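Local coordinates for putative uncharacterized protein (Caulobacter crescentus, PDB 4KWY), which is probably an LptE-type outer-membrane lipoprotein that takes part in assembling lipopolysaccharide at the cell surface, at residues A4-E7 with S8-S12; D99-Q103 with P104-I108. One frame throughout, in Å; residues are numbered along the deposited sequence.

How the contacts relate
Both contacts are local, each made within one continuous run of residues, and both lie at the surface. Contact 1 covers the short helix 5-10 and the residues next to it, close to the start of the modelled chain. Contact 2 is the loop after strand 86-99 and the first turn of helix 104-135. They sit on opposite sides of the chain's centre, with centres 40 Å apart and nearest atoms about 30 Å apart. Helix 104-135 is common to both surroundings: contact 2 holds its beginning, and Leu10 of contact 1 packs near its far end. Backbone hydrogen bonds dominate contact 1. Contact 2 has one such bond across its segments and relies more on small side chains.

Contact 1: residues A4-E7 with S8-S12; sequences AGVE and SGLSS
Ser8 N donates to Ala4 O at 3.0 Å and begins the ladder of i to i+4 bonds in a short helix near the start of the modelled chain. Backbone bonds of this kind make up most of the contact. Leu10 N donates to Val6 O at 2.7 Å. Between them, the bond from Gly9 N to Gly5 O is weak, with an N-H...O angle of 129°.

Glu7 O is gripped twice by one residue. Ser11 N donates to it from above the carbonyl plane. Ser11 OG also donates to Glu7 O, at 3.2 Å, but lies in that plane on a lone pair. The hydroxyl can turn back to the preceding turn because OG stands between the backbone N and the carbonyl carbon of Ser11 (chi1 56°). Further along, Gly9 O accepts from Ser12 N. At the other end, Glu7 OE1 takes a weak bond from Ala4 N.

The apolar part is small. Val6 CG1 meets Leu10 CD1 at 4.2 Å, one turn apart on the same flank. Leu10 CG also rests on Val6 O at 3.3 Å. On another side of the helix, Ser8 CB lies 3.3 Å from Ala4 O.

Leu10 is the buried residue here, and its side chain packs on Leu130, Ala131 and Leu134 of helix 104-135. The chain just after it is tied down by Ser11 O, which is hydrogen-bonded to His36 ND1, and by Ser12, which bonds through its backbone to Ala43, just before strand 44-50.

Contact 2: residues D99-Q103 with P104-I108; sequences DSADQ and PYAAI
The chain leaves strand 86-99, runs extended through Ala101, bends at Asp102, and enters helix 104-135 at the N-cap residue Gln103, whose O accepts from Ala107 N at 3.0 Å in the carbonyl plane. This is a strand-to-helix connection, with Pro104 in the first turn of the helix. The loop folds back over that turn, bringing Ser100 and Ala107 to 4.6 Å between their CA atoms.

Small side chains meet where the loop comes close to the helix. Ala101 CB and Ala106 CB point toward each other and meet at 3.7 Å. Ala107 CB fits between two oxygens, with Ser100 OG and Gln103 O each 3.3 Å away.

Gln103 and Tyr105 run side by side in the same direction, with amide and ring planes 54° apart. With chi1 at 70°, the Tyr105 ring is turned back beside Gln103. Ala106 CB lies over one face of this ring, offset toward the rim.

Outside the turn, Asp102 OD1 is hydrogen-bonded to Asn66 ND2, and Ser100 bonds to Asn66 through the backbone. On the Tyr105 ring, CE1 approaches Gln103 CB obliquely, at 3.5 Å.

Contact 1: residues A4-E7 with S8-S12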
loop_
_atom_site.group_PDB
_atom_site.type_symbol
_atom_site.label_atom_id
_atom_site.label_comp_id
_atom_site.label_asym_id
_atom_site.label_seq_id
_atom_site.Cartn_x
_atom_site.Cartn_y
_atom_site.Cartn_z
ATOM N N ALA A 4 20.746 8.313 2.199
ATOM C CA ALA A 4 21.620 7.165 1.975
ATOM C C ALA A 4 21.350 6.039 3.004
ATOM O O ALA A 4 21.011 4.924 2.600
ATOM C CB ALA A 4 23.083 7.597 2.006
ATOM N N GLY A 5 21.480 6.350 4.298
ATOM C CA GLY A 5 21.213 5.424 5.398
ATOM C C GLY A 5 19.722 5.198 5.601
ATOM O O GLY A 5 19.317 4.138 6.093
ATOM N N VAL A 6 18.896 6.212 5.222
ATOM C CA VAL A 6 17.424 6.191 5.273
ATOM C C VAL A 6 16.935 5.269 4.148
ATOM O O VAL A 6 16.083 4.417 4.383
ATOM C CB VAL A 6 16.805 7.623 5.189
ATOM C CG1 VAL A 6 15.278 7.581 5.053
ATOM C CG2 VAL A 6 17.218 8.474 6.385
ATOM N N GLU A 7 17.516 5.416 2.941
ATOM C CA GLU A 7 17.205 4.613 1.753
ATOM C C GLU A 7 17.647 3.155 1.974
ATOM O O GLU A 7 16.960 2.234 1.526
ATOM C CB GLU A 7 17.862 5.225 0.496
ATOM C CG GLU A 7 17.184 6.513 0.038
ATOM C CD GLU A 7 18.001 7.527 -0.740
ATOM O OE1 GLU A 7 19.251 7.504 -0.651
ATOM O OE2 GLU A 7 17.377 8.394 -1.392
ATOM N N SER A 8 18.778 2.964 2.702
ATOM C CA SER A 8 19.340 1.668 3.116
ATOM C C SER A 8 18.436 1.032 4.194
ATOM O O SER A 8 18.312 -0.195 4.259
ATOM C CB SER A 8 20.762 1.855 3.648
ATOM O OG SER A 8 21.248 0.734 4.367
ATOM N N GLY A 9 17.840 1.887 5.026
ATOM C CA GLY A 9 16.918 1.506 6.084
ATOM C C GLY A 9 15.570 1.109 5.517
ATOM O O GLY A 9 14.973 0.126 5.963
ATOM N N LEU A 10 15.090 1.863 4.513
ATOM C CA LEU A 10 13.808 1.593 3.868
ATOM C C LEU A 10 13.838 0.249 3.147
ATOM O O LEU A 10 12.879 -0.517 3.252
ATOM C CB LEU A 10 13.401 2.711 2.888
ATOM C CG LEU A 10 12.888 4.015 3.487
ATOM C CD1 LEU A 10 12.961 5.124 2.473
ATOM C CD2 LEU A 10 11.479 3.873 4.042
ATOM N N SER A 11 14.956 -0.066 2.467
ATOM C CA SER A 11 15.075 -1.328 1.751
ATOM C C SER A 11 15.300 -2.494 2.722
ATOM O O SER A 11 15.208 -3.642 2.285
ATOM C CB SER A 11 16.156 -1.263 0.674
ATOM O OG SER A 11 17.424 -0.879 1.178
ATOM N N SER A 12 15.529 -2.213 4.045
ATOM C CA SER A 12 15.661 -3.266 5.073
ATOM C C SER A 12 14.267 -3.697 5.594
ATOM O O SER A 12 14.169 -4.663 6.348
ATOM C CB SER A 12 16.555 -2.815 6.227
ATOM O OG SER A 12 15.906 -1.884 7.080
#

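Contact 2: residues D99-Q103 with P104-I108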
loop_
_atom_site.group_PDB
_atom_site.type_symbol
_atom_site.label_atom_id
_atom_site.label_comp_id
_atom_site.label_asym_id
_atom_site.label_seq_id
_atom_site.Cartn_x
_atom_site.Cartn_y
_atom_site.Cartn_z
ATOM N N ASP A 99 -13.385 5.558 -14.467
ATOM C CA ASP A 99 -14.502 5.707 -15.362
ATOM C C ASP A 99 -14.638 4.417 -16.153
ATOM O O ASP A 99 -13.871 4.172 -17.082
ATOM C CB ASP A 99 -14.333 6.961 -16.244
ATOM C CG ASP A 99 -14.831 8.249 -15.598
ATOM O OD1 ASP A 99 -14.521 8.480 -14.424
ATOM O OD2 ASP A 99 -15.497 9.038 -16.288
ATOM N N SER A 100 -15.586 3.564 -15.728
ATOM C CA SER A 100 -15.915 2.265 -16.338
ATOM C C SER A 100 -16.495 2.418 -17.777
ATOM O O SER A 100 -16.567 3.516 -18.344
ATOM C CB SER A 100 -16.894 1.495 -15.446
ATOM O OG SER A 100 -16.774 0.092 -15.597
ATOM N N ALA A 101 -16.895 1.293 -18.355
ATOM C CA ALA A 101 -17.424 1.214 -19.708
ATOM C C ALA A 101 -18.522 0.148 -19.805
ATOM O O ALA A 101 -18.592 -0.746 -18.951
ATOM C CB ALA A 101 -16.286 0.887 -20.667
ATOM N N ASP A 102 -19.376 0.237 -20.851
ATOM C CA ASP A 102 -20.436 -0.748 -21.086
ATOM C C ASP A 102 -19.816 -2.118 -21.447
ATOM O O ASP A 102 -20.350 -3.156 -21.048
ATOM C CB ASP A 102 -21.388 -0.256 -22.189
ATOM C CG ASP A 102 -22.205 0.989 -21.853
ATOM O OD1 ASP A 102 -22.321 1.325 -20.644
ATOM O OD2 ASP A 102 -22.784 1.589 -22.791
ATOM N N GLN A 103 -18.649 -2.105 -22.138
ATOM C CA GLN A 103 -17.882 -3.290 -22.535
ATOM C C GLN A 103 -17.212 -3.932 -21.307
ATOM O O GLN A 103 -16.561 -3.226 -20.529
ATOM C CB GLN A 103 -16.832 -2.924 -23.591
ATOM C CG GLN A 103 -17.407 -2.666 -24.985
ATOM C CD GLN A 103 -18.054 -1.310 -25.193
ATOM O OE1 GLN A 103 -17.800 -0.333 -24.469
ATOM N NE2 GLN A 103 -18.882 -1.216 -26.228
ATOM N N PRO A 104 -17.341 -5.264 -21.103
ATOM C CA PRO A 104 -16.755 -5.882 -19.897
ATOM C C PRO A 104 -15.225 -5.823 -19.810
ATOM O O PRO A 104 -14.726 -5.634 -18.702
ATOM C CB PRO A 104 -17.247 -7.334 -19.963
ATOM C CG PRO A 104 -17.579 -7.569 -21.387
ATOM C CD PRO A 104 -18.096 -6.255 -21.893
ATOM N N TYR A 105 -14.480 -5.987 -20.935
ATOM C CA TYR A 105 -13.000 -5.974 -20.939
ATOM C C TYR A 105 -12.446 -4.625 -20.448
ATOM O O TYR A 105 -11.477 -4.585 -19.693
ATOM C CB TYR A 105 -12.425 -6.311 -22.342
ATOM C CG TYR A 105 -12.638 -5.235 -23.394
ATOM C CD1 TYR A 105 -13.812 -5.186 -24.145
ATOM C CD2 TYR A 105 -11.671 -4.257 -23.630
ATOM C CE1 TYR A 105 -14.009 -4.205 -25.118
ATOM C CE2 TYR A 105 -11.874 -3.251 -24.577
ATOM C CZ TYR A 105 -13.043 -3.231 -25.322
ATOM O OH TYR A 105 -13.227 -2.263 -26.279
ATOM N N ALA A 106 -13.079 -3.538 -20.891
ATOM C CA ALA A 106 -12.720 -2.163 -20.613
ATOM C C ALA A 106 -13.125 -1.806 -19.202
ATOM O O ALA A 106 -12.363 -1.127 -18.523
ATOM C CB ALA A 106 -13.389 -1.241 -21.630
ATOM N N ALA A 107 -14.282 -2.314 -18.739
ATOM C CA ALA A 107 -14.802 -2.094 -17.385
ATOM C C ALA A 107 -13.886 -2.699 -16.319
ATOM O O ALA A 107 -13.693 -2.099 -15.264
ATOM C CB ALA A 107 -16.192 -2.685 -17.258
ATOM N N ILE A 108 -13.327 -3.887 -16.604
ATOM C CA ILE A 108 -12.397 -4.597 -15.723
ATOM C C ILE A 108 -11.039 -3.885 -15.742
ATOM O O ILE A 108 -10.437 -3.713 -14.684
ATOM C CB ILE A 108 -12.287 -6.100 -16.137
ATOM C CG1 ILE A 108 -13.611 -6.881 -15.857
ATOM C CG2 ILE A 108 -11.033 -6.801 -15.547
ATOM C CD1 ILE A 108 -14.201 -6.836 -14.327
#